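PDB 2H0A: transcriptional regulator from Thermus thermophilus, which probably represses transcription as a CcpA-type regulator of the LacI/GalR family, sensing a small effector through its periplasmic-binding-protein-like core. Local coordinates for residues Y14-E19 with P232-G237; L61-L66 with L83-N88; P115-A120 with R172-K177; Y108-P113 with A148-S153. All coordinates share one frame; numbering follows the deposited sequence.

Contacts 1 and 2 lie in one lobe of the two-lobed core and contacts 3 and 4 in the other, on opposite sides of the chain's centre. Contact 1 packs two helices over the sheet that contact 2 joins; they meet directly, through Tyr14 and Ser63 and through Leu17 on Ala62 and Val84. Contacts 3 and 4 adjoin through Ile116 and Ala118 of strand 116-121. Contacts 1, 2 and 3 are buried, whereas contact 4 is only partly so. Their chemistry follows: a salt bridge from a buried arginine, beside apolar groups, in contact 1, a parallel ladder with a polar end in contact 2, aromatic packing in contact 3, and an arginine binding loop carbonyls in contact 4.

Contact 1. Residues Y14-E19 with P232-G237; sequences YRRLVE and PVEAMG
Arg16 and Leu17 of helix 14-19 face Val233 and Glu234 at the start of helix 233-237, the two short axes passing 6.9 Å apart with a crossing angle of -46°. The pair covers one face of the central sheet in the N-terminal lobe of the periplasmic-binding-protein-like fold, with Met236 reaching Val94 on strand 92-96. Backbones come close where Gly237 has no side chain: its CA lies 3.6 Å from Leu17 O. Leu17 CD1 packs on Val233 CG1, the two side chains crossing at about a right angle. Arg16 and Glu234 form a salt bridge, with NH2 of Arg16 3.1 Å from OE1 of Glu234 on its syn side, while NE of Arg16 makes a weak bond to OE2. Because the guanidinium and carboxylate planes stand 81° apart, the two groups do not meet flat. The fold of Glu234 at chi2 (84°) swings its CD back toward the arginine. The buried guanidinium is gripped further by Asp216 O and His218 ND1, both through NH1, and by Gln231 O. An alanine in place of Glu234 would probably leave the Arg16 charge without its carboxylate mate. On one face of that guanidinium, offset toward its rim, Val233 CG2 sits 3.5 Å above the plane.

Contact 2. Residues L61-L66 with L83-N88; sequences LASYDL and LVDAQN
Leu61 and Leu83 lie side by side on neighbouring parallel strands, 58-62 and 81-84, close to where both strands end in the N-terminal lobe. Backbone hydrogen bonds make the ladder: Val84 N donates to Leu61 O at 2.9 Å, and Ser63 N donates to Val84 O at 3.0 Å. Both chains then leave the strand at matching levels, with positive phi at Ser63 (52°) and at Asp85 (70°).

Apolar contacts are made on both faces. On one, the leucines point the same way and Leu83 CD2 rests against CB and CD1 of Leu61, 3.5 Å from the latter. On the other, Ala62 CB meets Val84 CG1 at 3.9 Å, beneath Leu17 of helix 12-25. Past the strands, the carboxylate oxygen OD1 of Asp65 comes within 3.6 Å of Leu83 CD1, a polar atom beside a methyl.

The polar contact is Ser63 with Asp85. Ser63 OG donates to Asp85 OD2 over 2.7 Å, approaching from above the carboxylate plane, 45° out of it. The same OG is hydrogen-bonded to Tyr14 OH, and Asp85 OD2 has a long, weak ion pair with Arg131.

In relatives of this fold, loops at such strand ends border the effector cleft between the lobes. The polar chemistry here is thus gathered just beyond the apolar ladder, where a neutral hydroxyl ties Asp85 to the neighbouring strand end and joins both to helix 12-25, while the Arg131 charge probably compensates the carboxylate only in part.

Contact 3. Residues P115-A120 with R172-K177; sequences PIFAIA and RHFLEK
Strand 116-121 in the C-terminal lobe is covered on one face by helix 164-175, and Phe117 and Phe174 carry most of that contact. Their side chains slide past each other in opposite directions, each setting its own CB over the partner's ring. Phe117 CB lies 3.5 Å from the centroid of the Phe174 ring, and Phe174 CB lies 3.8 Å from the centroid of the Phe117 ring; both are CH-pi contacts over a ring face. The rings themselves meet obliquely, with centroids 4.5 Å apart and planes at 31°. Phe174 CG, set beside its backbone N (chi1 -53°), lies over the face of the Phe117 ring. The helix belongs to a beta-alpha-beta crossover from strand 157-160 to strand 182-185, which straddles strand 116-121 between them. Phe174 lies over the face of all three strands, also touching Tyr158 and Val184. At the far end of its ring, near the ring plane, CZ meets Ile119 CG1 at 3.8 Å and Ala118 O at 3.6 Å. An alanine at Phe174 would probably open a gap over Phe117 CB and Ile119 CG1, although its CB could still cover the Phe117 ring. Lys177 CB approaches Phe117 CE2 to 4.2 Å, while the lysine's end leads away. On the same helix, Arg172 packs against Glu176 of the second subunit.

Contact 4. Residues Y108-P113 with A148-S153; sequences YLARFP and AGRPFS
Arg150 reaches from the loop after helix 133-147 to the carbonyl groups of Ala110 and Phe112, in the turn that follows helix 99-109 of the C-terminal lobe. That turn is a type I beta turn from Leu109 to Phe112, and Phe112 N is satisfied within it by Leu109 O at 3.1 Å. The arginine chain is bent at chi3 (60°), which places NE; the guanidinium meets Ala110 O near its own plane, at an edge. NH1 donates to Ala110 O over 3.1 Å, with an N-H...O angle of 156°; it stands above the plane of that carbonyl. NH1 also donates to Phe112 O, though the modelled separation is too short to be relied on, and NH2 adds a weak bond of 3.0 Å to Phe112 O. A further weak bond joins NH2 to Gly114 O. One cation thus lies among several carbonyls just beyond a helix C-terminus, the bond to Ala110 O being the sound one in the model, and the helix dipole would probably favour positive charge there. Pro113 O is bound separately, by Asn183 ND2. On the arginine side, Gly149 ends helix 133-147 in a Schellman motif with positive phi. Beside the polar cluster, Ala110 CB and Ala148 CB pack at 3.8 Å.

Contact 1. Residues Y14-E19 with P232-G237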
loop_
_atom_site.group_PDB
_atom_site.type_symbol
_atom_site.label_atom_id
_atom_site.label_comp_id
_atom_site.label_asym_id
_atom_site.label_seq_id
_atom_site.Cartn_x
_atom_site.Cartn_y
_atom_site.Cartn_z
ATOM N N TYR A 14 -12.114 3.890 0.923
ATOM C CA TYR A 14 -12.636 4.172 -0.396
ATOM C C TYR A 14 -13.651 3.127 -0.796
ATOM O O TYR A 14 -14.549 3.405 -1.585
ATOM C CB TYR A 14 -11.487 4.276 -1.395
ATOM C CG TYR A 14 -10.595 5.438 -1.047
ATOM C CD1 TYR A 14 -11.016 6.751 -1.271
ATOM C CD2 TYR A 14 -9.405 5.238 -0.351
ATOM C CE1 TYR A 14 -10.284 7.833 -0.796
ATOM C CE2 TYR A 14 -8.663 6.311 0.130
ATOM C CZ TYR A 14 -9.111 7.608 -0.090
ATOM O OH TYR A 14 -8.402 8.667 0.436
ATOM N N ARG A 15 -13.539 1.926 -0.245
ATOM C CA ARG A 15 -14.516 0.909 -0.593
ATOM C C ARG A 15 -15.849 1.389 -0.043
ATOM O O ARG A 15 -16.848 1.420 -0.760
ATOM C CB ARG A 15 -14.173 -0.452 0.022
ATOM C CG ARG A 15 -15.135 -1.550 -0.423
ATOM C CD ARG A 15 -15.051 -2.815 0.421
ATOM N NE ARG A 15 -15.583 -2.628 1.770
ATOM C CZ ARG A 15 -16.847 -2.318 2.043
ATOM N NH1 ARG A 15 -17.727 -2.155 1.066
ATOM N NH2 ARG A 15 -17.230 -2.158 3.300
ATOM N N ARG A 16 -15.849 1.779 1.230
ATOM C CA ARG A 16 -17.061 2.261 1.896
ATOM C C ARG A 16 -17.601 3.530 1.260
ATOM O O ARG A 16 -18.810 3.729 1.199
ATOM C CB ARG A 16 -16.789 2.539 3.373
ATOM C CG ARG A 16 -16.273 1.350 4.155
ATOM C CD ARG A 16 -15.813 1.802 5.529
ATOM N NE ARG A 16 -16.911 2.384 6.292
ATOM C CZ ARG A 16 -16.762 3.087 7.410
ATOM N NH1 ARG A 16 -15.552 3.300 7.908
ATOM N NH2 ARG A 16 -17.828 3.579 8.023
ATOM N N LEU A 17 -16.694 4.382 0.793
ATOM C CA LEU A 17 -17.059 5.649 0.173
ATOM C C LEU A 17 -17.849 5.411 -1.102
ATOM O O LEU A 17 -18.875 6.044 -1.333
ATOM C CB LEU A 17 -15.800 6.455 -0.144
ATOM C CG LEU A 17 -15.970 7.972 -0.221
ATOM C CD1 LEU A 17 -16.337 8.502 1.162
ATOM C CD2 LEU A 17 -14.686 8.620 -0.698
ATOM N N VAL A 18 -17.369 4.480 -1.918
ATOM C CA VAL A 18 -18.006 4.143 -3.185
ATOM C C VAL A 18 -19.282 3.341 -2.988
ATOM O O VAL A 18 -20.219 3.451 -3.775
ATOM C CB VAL A 18 -17.054 3.343 -4.076
ATOM C CG1 VAL A 18 -17.801 2.822 -5.287
ATOM C CG2 VAL A 18 -15.884 4.213 -4.506
ATOM N N GLU A 19 -19.320 2.514 -1.951
ATOM C CA GLU A 19 -20.526 1.749 -1.685
ATOM C C GLU A 19 -21.601 2.786 -1.416
ATOM O O GLU A 19 -22.753 2.625 -1.825
ATOM C CB GLU A 19 -20.352 0.860 -0.455
ATOM C CG GLU A 19 -21.574 -0.001 -0.140
ATOM C CD GLU A 19 -21.353 -0.925 1.052
ATOM O OE1 GLU A 19 -20.407 -1.742 1.002
ATOM O OE2 GLU A 19 -22.124 -0.839 2.038
ATOM N N PRO A 232 -18.801 8.265 9.225
ATOM C CA PRO A 232 -19.956 7.807 8.434
ATOM C C PRO A 232 -19.588 7.906 6.961
ATOM O O PRO A 232 -20.198 8.662 6.206
ATOM C CB PRO A 232 -21.039 8.802 8.821
ATOM C CG PRO A 232 -20.235 10.091 8.984
ATOM C CD PRO A 232 -19.013 9.639 9.733
ATOM N N VAL A 233 -18.580 7.135 6.568
ATOM C CA VAL A 233 -18.043 7.146 5.206
ATOM C C VAL A 233 -19.030 6.864 4.073
ATOM O O VAL A 233 -18.991 7.527 3.042
ATOM C CB VAL A 233 -16.838 6.184 5.101
ATOM C CG1 VAL A 233 -16.130 6.373 3.782
ATOM C CG2 VAL A 233 -15.876 6.442 6.248
ATOM N N GLU A 234 -19.910 5.892 4.252
ATOM C CA GLU A 234 -20.893 5.593 3.220
ATOM C C GLU A 234 -21.822 6.789 3.060
ATOM O O GLU A 234 -22.047 7.266 1.945
ATOM C CB GLU A 234 -21.700 4.343 3.584
ATOM C CG GLU A 234 -20.850 3.102 3.786
ATOM C CD GLU A 234 -20.261 3.009 5.183
ATOM O OE1 GLU A 234 -19.847 4.054 5.731
ATOM O OE2 GLU A 234 -20.199 1.887 5.733
ATOM N N ALA A 235 -22.345 7.278 4.184
ATOM C CA ALA A 235 -23.249 8.434 4.179
ATOM C C ALA A 235 -22.565 9.638 3.531
ATOM O O ALA A 235 -23.216 10.461 2.877
ATOM C CB ALA A 235 -23.679 8.771 5.611
ATOM N N MET A 236 -21.248 9.738 3.725
ATOM C CA MET A 236 -20.470 10.828 3.143
ATOM C C MET A 236 -20.449 10.674 1.623
ATOM O O MET A 236 -20.548 11.657 0.897
ATOM C CB MET A 236 -19.039 10.824 3.702
ATOM C CG MET A 236 -18.928 11.246 5.171
ATOM S SD MET A 236 -17.245 11.156 5.843
ATOM C CE MET A 236 -16.481 12.358 4.817
ATOM N N GLY A 237 -20.327 9.432 1.153
ATOM C CA GLY A 237 -20.323 9.164 -0.278
ATOM C C GLY A 237 -21.719 9.380 -0.836
ATOM O O GLY A 237 -21.897 10.034 -1.870
#

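Contact 2. Residues L61-L66 with L83-N88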
loop_
_atom_site.group_PDB
_atom_site.type_symbol
_atom_site.label_atom_id
_atom_site.label_comp_id
_atom_site.label_asym_id
_atom_site.label_seq_id
_atom_site.Cartn_x
_atom_site.Cartn_y
_atom_site.Cartn_z
ATOM N N LEU A 61 -14.807 13.903 -6.720
ATOM C CA LEU A 61 -13.397 13.831 -6.348
ATOM C C LEU A 61 -13.230 13.454 -4.884
ATOM O O LEU A 61 -13.786 14.106 -4.007
ATOM C CB LEU A 61 -12.717 15.172 -6.604
ATOM C CG LEU A 61 -11.311 15.111 -7.207
ATOM C CD1 LEU A 61 -10.693 16.502 -7.165
ATOM C CD2 LEU A 61 -10.438 14.116 -6.443
ATOM N N ALA A 62 -12.443 12.414 -4.619
ATOM C CA ALA A 62 -12.239 11.944 -3.252
ATOM C C ALA A 62 -10.890 12.264 -2.592
ATOM O O ALA A 62 -9.831 12.180 -3.215
ATOM C CB ALA A 62 -12.497 10.440 -3.193
ATOM N N SER A 63 -10.973 12.633 -1.315
ATOM C CA SER A 63 -9.834 12.943 -0.448
ATOM C C SER A 63 -8.794 13.949 -0.903
ATOM O O SER A 63 -8.175 14.595 -0.071
ATOM C CB SER A 63 -9.123 11.651 -0.062
ATOM O OG SER A 63 -10.023 10.754 0.559
ATOM N N TYR A 64 -8.585 14.094 -2.206
ATOM C CA TYR A 64 -7.577 15.042 -2.685
ATOM C C TYR A 64 -8.159 16.198 -3.472
ATOM O O TYR A 64 -8.950 16.007 -4.393
ATOM C CB TYR A 64 -6.512 14.294 -3.477
ATOM C CG TYR A 64 -5.847 13.253 -2.614
ATOM C CD1 TYR A 64 -6.440 12.008 -2.398
ATOM C CD2 TYR A 64 -4.666 13.545 -1.935
ATOM C CE1 TYR A 64 -5.871 11.077 -1.518
ATOM C CE2 TYR A 64 -4.092 12.633 -1.056
ATOM C CZ TYR A 64 -4.696 11.401 -0.848
ATOM O OH TYR A 64 -4.132 10.505 0.037
ATOM N N ASP A 65 -7.737 17.404 -3.108
ATOM C CA ASP A 65 -8.285 18.612 -3.702
ATOM C C ASP A 65 -7.927 19.143 -5.090
ATOM O O ASP A 65 -8.350 18.598 -6.106
ATOM C CB ASP A 65 -8.163 19.766 -2.694
ATOM C CG ASP A 65 -8.768 21.059 -3.213
ATOM O OD1 ASP A 65 -9.737 20.988 -4.002
ATOM O OD2 ASP A 65 -8.279 22.140 -2.833
ATOM N N LEU A 66 -7.171 20.234 -5.118
ATOM C CA LEU A 66 -6.832 20.920 -6.360
ATOM C C LEU A 66 -5.620 20.481 -7.165
ATOM O O LEU A 66 -4.978 19.474 -6.879
ATOM C CB LEU A 66 -6.748 22.436 -6.087
ATOM C CG LEU A 66 -5.775 22.950 -5.011
ATOM C CD1 LEU A 66 -4.417 23.226 -5.654
ATOM C CD2 LEU A 66 -6.312 24.229 -4.364
ATOM N N LEU A 83 -16.758 17.542 -4.450
ATOM C CA LEU A 83 -15.682 16.979 -3.634
ATOM C C LEU A 83 -16.219 16.267 -2.403
ATOM O O LEU A 83 -17.192 16.712 -1.800
ATOM C CB LEU A 83 -14.737 18.080 -3.159
ATOM C CG LEU A 83 -13.825 18.788 -4.153
ATOM C CD1 LEU A 83 -13.096 19.909 -3.439
ATOM C CD2 LEU A 83 -12.829 17.802 -4.730
ATOM N N VAL A 84 -15.580 15.166 -2.029
ATOM C CA VAL A 84 -15.979 14.427 -0.847
ATOM C C VAL A 84 -14.723 14.129 -0.048
ATOM O O VAL A 84 -13.708 13.719 -0.610
ATOM C CB VAL A 84 -16.708 13.105 -1.196
ATOM C CG1 VAL A 84 -15.807 12.200 -2.012
ATOM C CG2 VAL A 84 -17.153 12.409 0.089
ATOM N N ASP A 85 -14.801 14.342 1.264
ATOM C CA ASP A 85 -13.672 14.138 2.162
ATOM C C ASP A 85 -12.651 15.229 1.884
ATOM O O ASP A 85 -11.474 15.096 2.206
ATOM C CB ASP A 85 -13.032 12.773 1.935
ATOM C CG ASP A 85 -11.930 12.482 2.928
ATOM O OD1 ASP A 85 -12.241 12.309 4.124
ATOM O OD2 ASP A 85 -10.751 12.440 2.520
ATOM N N ALA A 86 -13.122 16.308 1.264
ATOM C CA ALA A 86 -12.283 17.453 0.922
ATOM C C ALA A 86 -13.134 18.715 0.949
ATOM O O ALA A 86 -14.359 18.637 0.964
ATOM C CB ALA A 86 -11.676 17.261 -0.466
ATOM N N GLN A 87 -12.483 19.874 0.965
ATOM C CA GLN A 87 -13.188 21.151 0.985
ATOM C C GLN A 87 -12.624 22.087 -0.063
ATOM O O GLN A 87 -11.424 22.091 -0.324
ATOM C CB GLN A 87 -13.060 21.836 2.340
ATOM C CG GLN A 87 -13.700 21.110 3.484
ATOM C CD GLN A 87 -13.655 21.933 4.748
ATOM O OE1 GLN A 87 -14.209 23.029 4.801
ATOM N NE2 GLN A 87 -12.984 21.416 5.775
ATOM N N ASN A 88 -13.494 22.894 -0.651
ATOM C CA ASN A 88 -13.074 23.839 -1.665
ATOM C C ASN A 88 -14.142 24.917 -1.807
ATOM O O ASN A 88 -15.338 24.622 -1.870
ATOM C CB ASN A 88 -12.869 23.118 -2.998
ATOM C CG ASN A 88 -12.162 23.974 -4.020
ATOM O OD1 ASN A 88 -11.041 24.414 -3.797
ATOM N ND2 ASN A 88 -12.814 24.217 -5.148
#

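Contact 3. Residues P115-A120 with R172-K177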
loop_
_atom_site.group_PDB
_atom_site.type_symbol
_atom_site.label_atom_id
_atom_site.label_comp_id
_atom_site.label_asym_id
_atom_site.label_seq_id
_atom_site.Cartn_x
_atom_site.Cartn_y
_atom_site.Cartn_z
ATOM N N PRO A 115 0.141 6.129 30.876
ATOM C CA PRO A 115 0.477 7.127 29.853
ATOM C C PRO A 115 -0.242 6.933 28.522
ATOM O O PRO A 115 -0.455 5.816 28.064
ATOM C CB PRO A 115 1.985 6.979 29.715
ATOM C CG PRO A 115 2.183 5.524 29.990
ATOM C CD PRO A 115 1.324 5.315 31.198
ATOM N N ILE A 116 -0.603 8.043 27.902
ATOM C CA ILE A 116 -1.309 8.026 26.638
ATOM C C ILE A 116 -0.358 8.274 25.461
ATOM O O ILE A 116 0.376 9.271 25.435
ATOM C CB ILE A 116 -2.403 9.097 26.643
ATOM C CG1 ILE A 116 -3.368 8.828 27.803
ATOM C CG2 ILE A 116 -3.108 9.119 25.301
ATOM C CD1 ILE A 116 -4.294 9.982 28.129
ATOM N N PHE A 117 -0.370 7.352 24.500
ATOM C CA PHE A 117 0.473 7.454 23.316
ATOM C C PHE A 117 -0.420 7.615 22.103
ATOM O O PHE A 117 -1.608 7.298 22.144
ATOM C CB PHE A 117 1.323 6.193 23.121
ATOM C CG PHE A 117 2.276 5.910 24.242
ATOM C CD1 PHE A 117 1.860 5.213 25.366
ATOM C CD2 PHE A 117 3.599 6.337 24.168
ATOM C CE1 PHE A 117 2.736 4.940 26.397
ATOM C CE2 PHE A 117 4.487 6.069 25.196
ATOM C CZ PHE A 117 4.053 5.367 26.317
ATOM N N ALA A 118 0.165 8.097 21.016
ATOM C CA ALA A 118 -0.572 8.299 19.785
ATOM C C ALA A 118 0.257 7.872 18.579
ATOM O O ALA A 118 1.495 7.945 18.591
ATOM C CB ALA A 118 -0.972 9.760 19.656
ATOM N N ILE A 119 -0.437 7.414 17.543
ATOM C CA ILE A 119 0.213 6.988 16.315
ATOM C C ILE A 119 -0.254 7.928 15.208
ATOM O O ILE A 119 -1.455 8.123 15.008
ATOM C CB ILE A 119 -0.151 5.521 15.948
ATOM C CG1 ILE A 119 0.159 4.594 17.127
ATOM C CG2 ILE A 119 0.654 5.068 14.734
ATOM C CD1 ILE A 119 -0.133 3.146 16.868
ATOM N N ALA A 120 0.707 8.524 14.509
ATOM C CA ALA A 120 0.416 9.447 13.425
ATOM C C ALA A 120 0.803 8.825 12.090
ATOM O O ALA A 120 1.940 8.390 11.898
ATOM C CB ALA A 120 1.173 10.748 13.642
ATOM N N ARG A 172 5.469 -1.678 20.132
ATOM C CA ARG A 172 6.777 -2.155 20.549
ATOM C C ARG A 172 7.606 -0.959 21.022
ATOM O O ARG A 172 8.375 -1.055 21.984
ATOM C CB ARG A 172 7.462 -2.850 19.369
ATOM C CG ARG A 172 7.807 -4.303 19.601
ATOM C CD ARG A 172 8.982 -4.445 20.558
ATOM N NE ARG A 172 9.472 -5.825 20.617
ATOM C CZ ARG A 172 10.501 -6.227 21.361
ATOM N NH1 ARG A 172 11.161 -5.357 22.122
ATOM N NH2 ARG A 172 10.873 -7.501 21.341
ATOM N N HIS A 173 7.433 0.168 20.331
ATOM C CA HIS A 173 8.137 1.401 20.655
ATOM C C HIS A 173 7.665 1.951 22.000
ATOM O O HIS A 173 8.476 2.297 22.863
ATOM C CB HIS A 173 7.886 2.448 19.570
ATOM C CG HIS A 173 8.537 3.761 19.848
ATOM N ND1 HIS A 173 9.900 3.948 19.763
ATOM C CD2 HIS A 173 8.021 4.945 20.253
ATOM C CE1 HIS A 173 10.194 5.189 20.104
ATOM N NE2 HIS A 173 9.071 5.815 20.406
ATOM N N PHE A 174 6.349 2.027 22.170
ATOM C CA PHE A 174 5.768 2.527 23.403
ATOM C C PHE A 174 6.116 1.652 24.611
ATOM O O PHE A 174 6.299 2.153 25.721
ATOM C CB PHE A 174 4.250 2.595 23.286
ATOM C CG PHE A 174 3.752 3.362 22.093
ATOM C CD1 PHE A 174 4.346 4.561 21.711
ATOM C CD2 PHE A 174 2.611 2.936 21.411
ATOM C CE1 PHE A 174 3.806 5.327 20.678
ATOM C CE2 PHE A 174 2.066 3.693 20.380
ATOM C CZ PHE A 174 2.660 4.891 20.015
ATOM N N LEU A 175 6.201 0.344 24.399
ATOM C CA LEU A 175 6.496 -0.575 25.486
ATOM C C LEU A 175 7.866 -0.399 26.111
ATOM O O LEU A 175 8.083 -0.836 27.239
ATOM C CB LEU A 175 6.317 -2.019 25.029
ATOM C CG LEU A 175 4.850 -2.404 24.804
ATOM C CD1 LEU A 175 4.771 -3.776 24.163
ATOM C CD2 LEU A 175 4.089 -2.375 26.130
ATOM N N GLU A 176 8.803 0.224 25.399
ATOM C CA GLU A 176 10.114 0.429 25.996
ATOM C C GLU A 176 10.137 1.756 26.756
ATOM O O GLU A 176 11.094 2.073 27.467
ATOM C CB GLU A 176 11.235 0.340 24.944
ATOM C CG GLU A 176 10.910 0.854 23.560
ATOM C CD GLU A 176 11.999 0.513 22.531
ATOM O OE1 GLU A 176 12.341 -0.685 22.388
ATOM O OE2 GLU A 176 12.508 1.445 21.858
ATOM N N LYS A 177 9.046 2.504 26.624
ATOM C CA LYS A 177 8.884 3.786 27.305
ATOM C C LYS A 177 7.959 3.640 28.522
ATOM O O LYS A 177 7.991 4.459 29.439
ATOM C CB LYS A 177 8.291 4.835 26.354
ATOM C CG LYS A 177 9.259 5.405 25.332
ATOM C CD LYS A 177 8.574 6.480 24.484
ATOM C CE LYS A 177 9.471 7.024 23.360
ATOM N NZ LYS A 177 10.551 7.952 23.817
#

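Contact 4. Residues Y108-P113 with A148-S153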
loop_
_atom_site.group_PDB
_atom_site.type_symbol
_atom_site.label_atom_id
_atom_site.label_comp_id
_atom_site.label_asym_id
_atom_site.label_seq_id
_atom_site.Cartn_x
_atom_site.Cartn_y
_atom_site.Cartn_z
ATOM N N TYR A 108 -11.577 11.111 25.764
ATOM C CA TYR A 108 -11.966 9.762 26.134
ATOM C C TYR A 108 -10.836 8.994 26.802
ATOM O O TYR A 108 -11.019 8.425 27.882
ATOM C CB TYR A 108 -12.449 8.987 24.905
ATOM C CG TYR A 108 -12.847 7.565 25.229
ATOM C CD1 TYR A 108 -13.933 7.304 26.064
ATOM C CD2 TYR A 108 -12.142 6.476 24.704
ATOM C CE1 TYR A 108 -14.314 5.999 26.371
ATOM C CE2 TYR A 108 -12.511 5.161 24.998
ATOM C CZ TYR A 108 -13.603 4.931 25.836
ATOM O OH TYR A 108 -13.992 3.651 26.149
ATOM N N LEU A 109 -9.677 8.969 26.147
ATOM C CA LEU A 109 -8.505 8.268 26.656
ATOM C C LEU A 109 -8.025 8.907 27.947
ATOM O O LEU A 109 -7.434 8.248 28.801
ATOM C CB LEU A 109 -7.392 8.305 25.615
ATOM C CG LEU A 109 -7.036 6.997 24.909
ATOM C CD1 LEU A 109 -8.270 6.160 24.685
ATOM C CD2 LEU A 109 -6.341 7.322 23.597
ATOM N N ALA A 110 -8.295 10.200 28.077
ATOM C CA ALA A 110 -7.923 10.957 29.258
ATOM C C ALA A 110 -8.629 10.440 30.510
ATOM O O ALA A 110 -8.412 10.948 31.601
ATOM C CB ALA A 110 -8.267 12.412 29.046
ATOM N N ARG A 111 -9.464 9.424 30.362
ATOM C CA ARG A 111 -10.196 8.902 31.503
ATOM C C ARG A 111 -9.632 7.577 31.988
ATOM O O ARG A 111 -10.249 6.901 32.811
ATOM C CB ARG A 111 -11.664 8.726 31.122
ATOM C CG ARG A 111 -12.281 9.939 30.432
ATOM C CD ARG A 111 -13.679 9.631 29.938
ATOM N NE ARG A 111 -14.533 9.227 31.047
ATOM C CZ ARG A 111 -15.651 8.522 30.919
ATOM N NH1 ARG A 111 -16.060 8.136 29.719
ATOM N NH2 ARG A 111 -16.350 8.194 31.999
ATOM N N PHE A 112 -8.454 7.214 31.485
ATOM C CA PHE A 112 -7.820 5.949 31.853
ATOM C C PHE A 112 -6.430 6.066 32.470
ATOM O O PHE A 112 -5.704 7.028 32.236
ATOM C CB PHE A 112 -7.709 5.032 30.628
ATOM C CG PHE A 112 -9.016 4.734 29.969
ATOM C CD1 PHE A 112 -9.670 5.705 29.213
ATOM C CD2 PHE A 112 -9.596 3.479 30.100
ATOM C CE1 PHE A 112 -10.885 5.429 28.596
ATOM C CE2 PHE A 112 -10.805 3.187 29.492
ATOM C CZ PHE A 112 -11.456 4.166 28.733
ATOM N N PRO A 113 -6.047 5.069 33.275
ATOM C CA PRO A 113 -4.743 5.010 33.944
ATOM C C PRO A 113 -3.620 4.709 32.934
ATOM O O PRO A 113 -3.875 4.166 31.855
ATOM C CB PRO A 113 -4.923 3.870 34.945
ATOM C CG PRO A 113 -6.393 3.880 35.217
ATOM C CD PRO A 113 -6.977 4.087 33.860
ATOM N N ALA A 148 -7.900 18.414 29.759
ATOM C CA ALA A 148 -8.231 17.401 30.752
ATOM C C ALA A 148 -7.143 17.239 31.813
ATOM O O ALA A 148 -7.243 16.370 32.683
ATOM C CB ALA A 148 -8.495 16.077 30.065
ATOM N N GLY A 149 -6.108 18.072 31.735
ATOM C CA GLY A 149 -5.019 18.008 32.697
ATOM C C GLY A 149 -3.902 17.024 32.377
ATOM O O GLY A 149 -2.912 16.935 33.112
ATOM N N ARG A 150 -4.052 16.284 31.280
ATOM C CA ARG A 150 -3.057 15.299 30.877
ATOM C C ARG A 150 -2.484 15.632 29.505
ATOM O O ARG A 150 -2.606 14.843 28.569
ATOM C CB ARG A 150 -3.689 13.913 30.841
ATOM C CG ARG A 150 -4.532 13.600 32.068
ATOM C CD ARG A 150 -5.149 12.208 31.986
ATOM N NE ARG A 150 -4.133 11.162 31.882
ATOM C CZ ARG A 150 -4.404 9.864 31.856
ATOM N NH1 ARG A 150 -5.662 9.449 31.922
ATOM N NH2 ARG A 150 -3.423 8.978 31.785
ATOM N N PRO A 151 -1.841 16.805 29.373
ATOM C CA PRO A 151 -1.251 17.236 28.104
ATOM C C PRO A 151 -0.328 16.206 27.455
ATOM O O PRO A 151 0.410 15.489 28.136
ATOM C CB PRO A 151 -0.530 18.530 28.476
ATOM C CG PRO A 151 -0.197 18.331 29.909
ATOM C CD PRO A 151 -1.458 17.718 30.461
ATOM N N PHE A 152 -0.391 16.152 26.126
ATOM C CA PHE A 152 0.397 15.226 25.319
ATOM C C PHE A 152 1.814 15.755 25.080
ATOM O O PHE A 152 2.096 16.935 25.285
ATOM C CB PHE A 152 -0.303 15.003 23.967
ATOM C CG PHE A 152 0.185 13.797 23.209
ATOM C CD1 PHE A 152 -0.108 12.510 23.656
ATOM C CD2 PHE A 152 0.933 13.947 22.048
ATOM C CE1 PHE A 152 0.337 11.389 22.954
ATOM C CE2 PHE A 152 1.382 12.831 21.338
ATOM C CZ PHE A 152 1.083 11.552 21.791
ATOM N N SER A 153 2.698 14.870 24.640
ATOM C CA SER A 153 4.072 15.237 24.363
ATOM C C SER A 153 4.565 14.445 23.163
ATOM O O SER A 153 4.174 13.303 22.963
ATOM C CB SER A 153 4.953 14.943 25.577
ATOM O OG SER A 153 6.308 15.250 25.296
#